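Local atomic coordinates of alpha-galactosidase (Thermus thermophilus, PDB entry 6LCJ), a protein that probably hydrolyses terminal alpha-galactosyl residues from galactosides, as a thermostable hexameric glycosidase of family GH36. Residues R158-W166 and S189-D197; V399-F410 and T428-W439. All blocks are in the same frame, centred on the assembly; numbering follows the deposited sequence.

Contact 1: residues R158-W166 and S189-D197; sequences RPPRVWCSW and SFEVFQIDD
Glu191 lies between two arginines that hold it in different ways. Arg158 meets its carboxylate end-on, with NH1 bonded to OE1 at 2.6 Å and NH2 to OE2, both on the syn side. Arg161 stacks its guanidinium over the carboxylate, with the planes 3° apart; OE1 lies well out of the guanidinium plane and no N-H points at it, so this is a long contact of charges only. Arg161 NE donates almost straight to Ser189 O at 2.8 Å (171°), which holds the arm in place for the stack. The backbone N of Arg161 adds a second bond to Glu191 OE1, on the anti side. This network closes the start of a parallel strand pair, 161-164 with 192-195, the first two strands of the Melibiase TIM barrel. Helix 175-185 makes the right-handed beta-alpha-beta crossover between them. Trp163 N bonds to Val192 O, and Gln194 N to Trp163 O. Val162 and Val192 lie side by side on the face of the sheet that meets Tyr300. Trp163 points to the other face, toward helix 175-185. Its CB sits over the centre of the Phe190 ring, 3.9 Å from the centroid, and its indole edge makes a T-shaped pair with it. Its six-membered ring lies nearly parallel to Phe193 but slid aside. The indole NE1 bonds to Asp435 O. At the C-terminal end, Ser165 OG, placed between its own N and carbonyl carbon (chi1 60°), accepts from Asp196 N at 2.9 Å. Asp196 OD2 takes Gln194 NE2 and also pairs with Lys302. Asp196 OD1 lies 3.4 Å from Trp166 CE3.

Contact 2: residues V399-F410 and T428-W439; sequences VDPDVVYFRTRF and TGFKATSDPPSW
Trp439 packs against both Arg407 and Phe410. The edge of Phe410 is turned to one face of the indole, with the planes at 51° and Phe410 CD2 3.6 Å from Trp439 CE3. Pro436 CG covers the opposite face. Arg407 comes to the edge of the indole, its guanidinium nearly upright to it. Trp439 CZ3 lies over one face of the guanidinium and Tyr405 CD1 over the opposite face. The side chain of Arg407 leaves between its own N and carbonyl carbon (chi1 63°) and runs extended to NE, past the Asp435 carboxylate. NH1 then forms a salt bridge with Asp435 OD1 at 2.9 Å. NE and NH2 both grip Phe410 O, which fixes the rotation of the guanidinium and ties the side chain to the loop that follows it. Asp435 OD2 accepts two backbone bonds, from Phe406 N at 2.6 Å on its syn lone pair and from Arg407 N from above the carboxylate plane. Segments 399-410 and 428-439 carry the last two strands of the TIM barrel, 398-400 and 431-433, joined by helix 415-428. Past the end of strand 398-400, Val404 N bonds to Ala432 O at 2.9 Å. Thr433 OG1 donates to Val404 O and accepts from Asp435 N in an ST turn. At the other end, the Asp400 carboxylate stacks on one face of the Phe430 ring (planes 14° apart), and Asp400 CB makes a CH-pi contact, 3.8 Å from the Phe430 ring centroid. Asp400 OD1 also accepts from Asp402 N, an Asx turn. Arg409 NE is hydrogen-bonded to OG1 of Thr408 of the second subunit.

How the contacts relate
Contact 1 closes before contact 2 opens along the chain, yet their centres lie about 10 Å apart. Contact 1 holds the first two strands of the barrel and contact 2 the last two. Strand 431-433 lies beside strand 161-164, so the two contacts meet where the barrel comes round to its start. Cys164 N bonds to Thr433 O and Cys164 O to Ser434 OG, both probable hydrogen bonds. Phe190 also packs on Thr433. Segments far apart in sequence are thereby joined in one parallel sheet. The contacts differ at the subunit surface: contact 2 reaches the second subunit of the hexamer, whereas contact 1 touches no other chain.

Contact 1: residues R158-W166 and S189-D197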
# COMPACT_ATOMS: atom_id res chain seq x y z
N ARG E 158 17.74 40.16 40.80
CA ARG E 158 16.66 40.59 39.93
C ARG E 158 17.12 40.48 38.48
O ARG E 158 18.31 40.63 38.19
CB ARG E 158 16.24 42.03 40.27
CG ARG E 158 15.93 42.94 39.07
CD ARG E 158 15.78 44.43 39.46
NE ARG E 158 17.07 45.12 39.64
CZ ARG E 158 17.90 45.44 38.64
NH1 ARG E 158 17.60 45.13 37.37
NH2 ARG E 158 19.04 46.06 38.90
N PRO E 159 16.22 40.15 37.55
CA PRO E 159 16.63 39.95 36.14
C PRO E 159 17.23 41.22 35.57
O PRO E 159 16.78 42.33 35.88
CB PRO E 159 15.31 39.58 35.44
CG PRO E 159 14.41 39.11 36.55
CD PRO E 159 14.79 39.87 37.76
N PRO E 160 18.27 41.09 34.75
CA PRO E 160 18.85 42.28 34.13
C PRO E 160 17.93 42.85 33.07
O PRO E 160 16.97 42.22 32.61
CB PRO E 160 20.16 41.75 33.50
CG PRO E 160 20.38 40.39 34.11
CD PRO E 160 19.00 39.86 34.40
N ARG E 161 18.22 44.09 32.69
CA ARG E 161 17.52 44.74 31.60
C ARG E 161 18.46 44.73 30.41
O ARG E 161 19.59 45.21 30.49
CB ARG E 161 17.10 46.16 32.01
CG ARG E 161 16.24 46.14 33.26
CD ARG E 161 15.67 47.52 33.60
NE ARG E 161 16.72 48.46 33.97
CZ ARG E 161 17.12 48.67 35.21
NH1 ARG E 161 16.55 47.99 36.19
NH2 ARG E 161 18.09 49.53 35.47
N VAL E 162 18.01 44.13 29.31
CA VAL E 162 18.89 43.74 28.22
C VAL E 162 18.42 44.40 26.94
O VAL E 162 17.23 44.37 26.62
CB VAL E 162 18.91 42.21 28.02
CG1 VAL E 162 19.85 41.84 26.86
CG2 VAL E 162 19.28 41.49 29.32
N TRP E 163 19.36 44.97 26.19
CA TRP E 163 19.14 45.26 24.78
C TRP E 163 19.76 44.13 23.97
O TRP E 163 20.90 43.74 24.22
CB TRP E 163 19.71 46.62 24.37
CG TRP E 163 19.24 46.97 22.98
CD1 TRP E 163 18.08 47.63 22.65
CD2 TRP E 163 19.85 46.60 21.75
NE1 TRP E 163 17.95 47.71 21.29
CE2 TRP E 163 19.03 47.09 20.70
CE3 TRP E 163 21.03 45.92 21.42
CZ2 TRP E 163 19.35 46.92 19.36
CZ3 TRP E 163 21.35 45.76 20.08
CH2 TRP E 163 20.51 46.25 19.06
N CYS E 164 19.00 43.60 23.01
CA CYS E 164 19.36 42.39 22.27
C CYS E 164 19.29 42.69 20.77
O CYS E 164 18.36 43.35 20.31
CB CYS E 164 18.40 41.23 22.67
SG CYS E 164 18.50 39.70 21.71
N SER E 165 20.27 42.21 20.00
CA SER E 165 20.28 42.56 18.58
C SER E 165 19.37 41.69 17.72
O SER E 165 19.13 42.04 16.56
CB SER E 165 21.70 42.48 18.02
OG SER E 165 22.26 41.18 18.15
N TRP E 166 18.85 40.58 18.24
CA TRP E 166 18.30 39.56 17.35
C TRP E 166 17.03 40.05 16.66
O TRP E 166 16.88 39.92 15.44
CB TRP E 166 18.04 38.26 18.11
CG TRP E 166 17.42 37.22 17.21
CD1 TRP E 166 16.15 36.73 17.27
CD2 TRP E 166 18.04 36.58 16.07
NE1 TRP E 166 15.94 35.82 16.26
CE2 TRP E 166 17.08 35.71 15.52
CE3 TRP E 166 19.30 36.66 15.48
CZ2 TRP E 166 17.35 34.92 14.40
CZ3 TRP E 166 19.56 35.87 14.37
CH2 TRP E 166 18.60 35.02 13.84
N SER E 189 17.87 53.15 30.24
CA SER E 189 18.20 52.44 31.47
C SER E 189 18.39 50.94 31.25
O SER E 189 17.74 50.13 31.92
CB SER E 189 17.11 52.66 32.51
OG SER E 189 17.13 53.98 33.01
N PHE E 190 19.25 50.55 30.32
CA PHE E 190 19.61 49.15 30.14
C PHE E 190 20.80 48.80 31.03
O PHE E 190 21.55 49.67 31.46
CB PHE E 190 19.95 48.84 28.68
CG PHE E 190 18.77 48.83 27.77
CD1 PHE E 190 17.86 47.78 27.80
CD2 PHE E 190 18.56 49.88 26.86
CE1 PHE E 190 16.75 47.77 26.94
CE2 PHE E 190 17.46 49.88 26.01
CZ PHE E 190 16.54 48.83 26.04
N GLU E 191 20.97 47.51 31.28
CA GLU E 191 22.13 47.01 32.01
C GLU E 191 23.02 46.10 31.18
O GLU E 191 24.18 45.91 31.56
CB GLU E 191 21.68 46.26 33.27
CG GLU E 191 20.35 46.76 33.80
CD GLU E 191 19.97 46.16 35.13
OE1 GLU E 191 19.04 45.33 35.17
OE2 GLU E 191 20.61 46.52 36.14
N VAL E 192 22.52 45.53 30.08
CA VAL E 192 23.26 44.59 29.25
C VAL E 192 23.03 44.96 27.79
O VAL E 192 21.90 45.23 27.39
CB VAL E 192 22.82 43.13 29.50
CG1 VAL E 192 23.72 42.15 28.75
CG2 VAL E 192 22.78 42.79 30.98
N PHE E 193 24.10 44.96 27.00
CA PHE E 193 24.03 45.10 25.55
C PHE E 193 24.49 43.77 24.96
O PHE E 193 25.67 43.43 25.04
CB PHE E 193 24.91 46.25 25.08
CG PHE E 193 24.76 46.57 23.62
CD1 PHE E 193 25.46 45.86 22.67
CD2 PHE E 193 23.92 47.59 23.20
CE1 PHE E 193 25.34 46.16 21.32
CE2 PHE E 193 23.79 47.90 21.85
CZ PHE E 193 24.51 47.18 20.90
N GLN E 194 23.56 43.01 24.38
CA GLN E 194 23.81 41.61 24.03
C GLN E 194 23.85 41.42 22.52
O GLN E 194 22.86 41.70 21.84
CB GLN E 194 22.77 40.69 24.66
CG GLN E 194 23.10 39.20 24.50
CD GLN E 194 21.99 38.47 23.78
OE1 GLN E 194 20.83 38.49 24.22
NE2 GLN E 194 22.31 37.84 22.65
N ILE E 195 24.98 40.94 22.02
CA ILE E 195 25.17 40.61 20.60
C ILE E 195 24.66 39.19 20.37
O ILE E 195 25.09 38.25 21.04
CB ILE E 195 26.64 40.72 20.20
CG1 ILE E 195 27.11 42.16 20.33
CG2 ILE E 195 26.86 40.28 18.76
CD1 ILE E 195 28.48 42.23 20.84
N ASP E 196 23.76 39.03 19.41
CA ASP E 196 23.14 37.74 19.19
C ASP E 196 23.77 37.04 17.99
O ASP E 196 24.93 37.29 17.63
CB ASP E 196 21.63 37.92 19.03
CG ASP E 196 20.84 36.70 19.49
OD1 ASP E 196 20.49 35.85 18.61
OD2 ASP E 196 20.55 36.60 20.71
N ASP E 197 23.01 36.15 17.37
CA ASP E 197 23.46 35.39 16.21
C ASP E 197 23.87 36.34 15.10
O ASP E 197 23.20 37.34 14.84
CB ASP E 197 22.33 34.46 15.77
CG ASP E 197 22.70 33.54 14.63
OD1 ASP E 197 23.89 33.38 14.30
OD2 ASP E 197 21.76 32.94 14.07
O HOH W 1 20.36 51.18 33.92
O HOH W 2 21.66 39.44 15.90

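Contact 2: residues V399-F410 and T428-W439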
# COMPACT_ATOMS: atom_id res chain seq x y z
N VAL E 399 12.36 33.85 34.60
CA VAL E 399 11.57 33.38 33.47
C VAL E 399 11.60 34.44 32.38
O VAL E 399 11.12 35.57 32.58
CB VAL E 399 10.14 33.05 33.91
CG1 VAL E 399 9.26 32.85 32.69
CG2 VAL E 399 10.16 31.83 34.80
N ASP E 400 12.17 34.09 31.24
CA ASP E 400 12.30 35.02 30.13
C ASP E 400 11.14 34.85 29.15
O ASP E 400 11.04 33.80 28.51
CB ASP E 400 13.63 34.79 29.43
CG ASP E 400 13.86 35.78 28.30
OD1 ASP E 400 13.04 36.73 28.15
OD2 ASP E 400 14.88 35.61 27.58
N PRO E 401 10.26 35.83 28.98
CA PRO E 401 9.14 35.67 28.04
C PRO E 401 9.50 36.06 26.62
O PRO E 401 8.63 36.02 25.74
CB PRO E 401 8.07 36.63 28.61
CG PRO E 401 8.89 37.77 29.16
CD PRO E 401 10.28 37.19 29.57
N ASP E 402 10.78 36.42 26.40
CA ASP E 402 11.36 36.96 25.18
C ASP E 402 11.08 38.46 25.09
O ASP E 402 10.46 39.04 25.99
CB ASP E 402 10.90 36.21 23.93
CG ASP E 402 12.00 36.12 22.90
OD1 ASP E 402 13.02 36.81 23.10
OD2 ASP E 402 11.85 35.39 21.90
N VAL E 403 11.59 39.12 24.05
CA VAL E 403 11.67 40.59 24.06
C VAL E 403 10.30 41.25 23.95
O VAL E 403 9.30 40.62 23.60
CB VAL E 403 12.61 41.10 22.95
CG1 VAL E 403 13.93 40.37 23.00
CG2 VAL E 403 11.95 40.94 21.58
N VAL E 404 10.27 42.54 24.27
CA VAL E 404 9.08 43.38 24.17
C VAL E 404 9.29 44.33 23.00
O VAL E 404 10.36 44.93 22.88
CB VAL E 404 8.84 44.17 25.47
CG1 VAL E 404 7.49 44.88 25.42
CG2 VAL E 404 8.93 43.26 26.66
N TYR E 405 8.29 44.45 22.15
CA TYR E 405 8.34 45.45 21.09
C TYR E 405 7.70 46.73 21.58
O TYR E 405 6.68 46.71 22.29
CB TYR E 405 7.62 44.96 19.83
CG TYR E 405 8.28 43.78 19.16
CD1 TYR E 405 9.28 43.95 18.20
CD2 TYR E 405 7.90 42.48 19.48
CE1 TYR E 405 9.89 42.86 17.59
CE2 TYR E 405 8.49 41.38 18.87
CZ TYR E 405 9.48 41.57 17.94
OH TYR E 405 10.04 40.47 17.34
N PHE E 406 8.31 47.86 21.22
CA PHE E 406 7.70 49.17 21.31
C PHE E 406 7.59 49.87 19.96
O PHE E 406 6.69 50.67 19.76
CB PHE E 406 8.48 50.07 22.27
CG PHE E 406 8.49 49.56 23.67
CD1 PHE E 406 9.47 48.66 24.09
CD2 PHE E 406 7.51 49.96 24.57
CE1 PHE E 406 9.47 48.18 25.37
CE2 PHE E 406 7.51 49.49 25.86
CZ PHE E 406 8.49 48.60 26.27
N ARG E 407 8.48 49.56 19.03
CA ARG E 407 8.40 50.16 17.72
C ARG E 407 7.13 49.75 17.00
O ARG E 407 6.53 48.70 17.26
CB ARG E 407 9.63 49.76 16.90
CG ARG E 407 9.74 48.28 16.63
CD ARG E 407 11.09 48.01 16.00
NE ARG E 407 11.09 46.87 15.10
CZ ARG E 407 11.64 45.69 15.38
NH1 ARG E 407 12.22 45.47 16.56
NH2 ARG E 407 11.60 44.72 14.48
N THR E 408 6.69 50.61 16.10
CA THR E 408 5.73 50.23 15.10
C THR E 408 6.35 50.16 13.71
O THR E 408 5.74 49.58 12.80
CB THR E 408 4.54 51.20 15.12
OG1 THR E 408 5.02 52.54 15.30
CG2 THR E 408 3.62 50.87 16.28
N ARG E 409 7.54 50.71 13.53
CA ARG E 409 8.27 50.54 12.28
C ARG E 409 8.92 49.17 12.27
O ARG E 409 9.41 48.69 13.30
CB ARG E 409 9.32 51.64 12.12
CG ARG E 409 8.68 53.04 12.12
CD ARG E 409 9.68 54.19 12.04
NE ARG E 409 10.29 54.28 10.73
CZ ARG E 409 11.60 54.39 10.53
NH1 ARG E 409 12.40 54.43 11.59
NH2 ARG E 409 12.10 54.44 9.30
N PHE E 410 8.91 48.53 11.10
CA PHE E 410 9.50 47.21 10.92
C PHE E 410 8.90 46.21 11.91
O PHE E 410 9.61 45.48 12.60
CB PHE E 410 11.02 47.29 11.06
CG PHE E 410 11.63 48.30 10.14
CD1 PHE E 410 11.52 48.15 8.76
CD2 PHE E 410 12.25 49.43 10.65
CE1 PHE E 410 12.05 49.09 7.90
CE2 PHE E 410 12.78 50.39 9.80
CZ PHE E 410 12.69 50.21 8.42
N THR E 428 7.07 38.85 35.07
CA THR E 428 8.28 38.09 35.34
C THR E 428 9.41 38.97 35.85
O THR E 428 10.34 38.45 36.48
CB THR E 428 8.76 37.35 34.08
OG1 THR E 428 9.06 38.30 33.05
CG2 THR E 428 7.73 36.35 33.57
N GLY E 429 9.37 40.27 35.56
CA GLY E 429 10.49 41.15 35.82
C GLY E 429 11.65 41.04 34.85
O GLY E 429 12.67 41.69 35.07
N PHE E 430 11.53 40.23 33.78
CA PHE E 430 12.59 40.04 32.80
C PHE E 430 12.32 40.99 31.63
O PHE E 430 11.46 40.73 30.79
CB PHE E 430 12.65 38.59 32.33
CG PHE E 430 13.96 38.20 31.70
CD1 PHE E 430 14.35 38.74 30.49
CD2 PHE E 430 14.81 37.29 32.32
CE1 PHE E 430 15.57 38.38 29.89
CE2 PHE E 430 16.03 36.92 31.74
CZ PHE E 430 16.41 37.47 30.53
N LYS E 431 13.08 42.08 31.57
CA LYS E 431 12.80 43.17 30.65
C LYS E 431 13.89 43.24 29.59
O LYS E 431 15.08 43.38 29.92
CB LYS E 431 12.70 44.50 31.40
CG LYS E 431 11.53 44.52 32.38
CD LYS E 431 11.68 45.59 33.41
CE LYS E 431 10.35 46.25 33.63
NZ LYS E 431 10.43 47.33 34.62
N ALA E 432 13.49 43.12 28.33
CA ALA E 432 14.43 43.11 27.22
C ALA E 432 13.73 43.63 25.98
O ALA E 432 12.52 43.53 25.85
CB ALA E 432 15.00 41.71 26.98
N THR E 433 14.52 44.21 25.07
CA THR E 433 14.00 44.59 23.77
C THR E 433 15.11 44.54 22.74
O THR E 433 16.31 44.53 23.07
CB THR E 433 13.36 46.00 23.76
OG1 THR E 433 12.86 46.29 22.45
CG2 THR E 433 14.38 47.06 24.13
N SER E 434 14.69 44.51 21.48
CA SER E 434 15.59 44.60 20.34
C SER E 434 15.41 45.90 19.57
O SER E 434 16.11 46.10 18.57
CB SER E 434 15.39 43.41 19.40
OG SER E 434 15.99 42.23 19.91
N ASP E 435 14.51 46.77 19.99
CA ASP E 435 14.18 47.99 19.25
C ASP E 435 15.39 48.92 19.18
O ASP E 435 15.78 49.47 20.22
CB ASP E 435 13.01 48.71 19.91
CG ASP E 435 11.68 47.97 19.74
OD1 ASP E 435 11.61 47.02 18.93
OD2 ASP E 435 10.70 48.33 20.43
N PRO E 436 15.99 49.14 18.02
CA PRO E 436 17.00 50.20 17.90
C PRO E 436 16.36 51.55 18.15
O PRO E 436 15.36 51.90 17.50
CB PRO E 436 17.49 50.07 16.45
CG PRO E 436 16.82 48.86 15.90
CD PRO E 436 15.61 48.60 16.70
N PRO E 437 16.89 52.34 19.10
CA PRO E 437 16.24 53.62 19.44
C PRO E 437 15.97 54.49 18.23
O PRO E 437 14.94 55.17 18.18
CB PRO E 437 17.23 54.27 20.42
CG PRO E 437 17.96 53.12 21.03
CD PRO E 437 18.09 52.10 19.92
N SER E 438 16.84 54.46 17.22
CA SER E 438 16.57 55.24 16.02
C SER E 438 15.38 54.73 15.21
O SER E 438 14.94 55.43 14.29
CB SER E 438 17.82 55.28 15.15
OG SER E 438 18.21 53.99 14.74
N TRP E 439 14.84 53.55 15.51
CA TRP E 439 13.61 53.09 14.85
C TRP E 439 12.36 53.50 15.61
O TRP E 439 11.24 53.28 15.11
CB TRP E 439 13.61 51.57 14.72
CG TRP E 439 14.60 51.01 13.76
CD1 TRP E 439 15.61 51.67 13.14
CD2 TRP E 439 14.69 49.64 13.34
NE1 TRP E 439 16.32 50.80 12.36
CE2 TRP E 439 15.77 49.55 12.45
CE3 TRP E 439 13.96 48.49 13.62
CZ2 TRP E 439 16.14 48.35 11.84
CZ3 TRP E 439 14.32 47.30 13.01
CH2 TRP E 439 15.40 47.24 12.13
O HOH W 3 11.33 35.50 36.68
O HOH W 4 11.11 40.92 28.01
O HOH W 5 12.03 44.03 20.11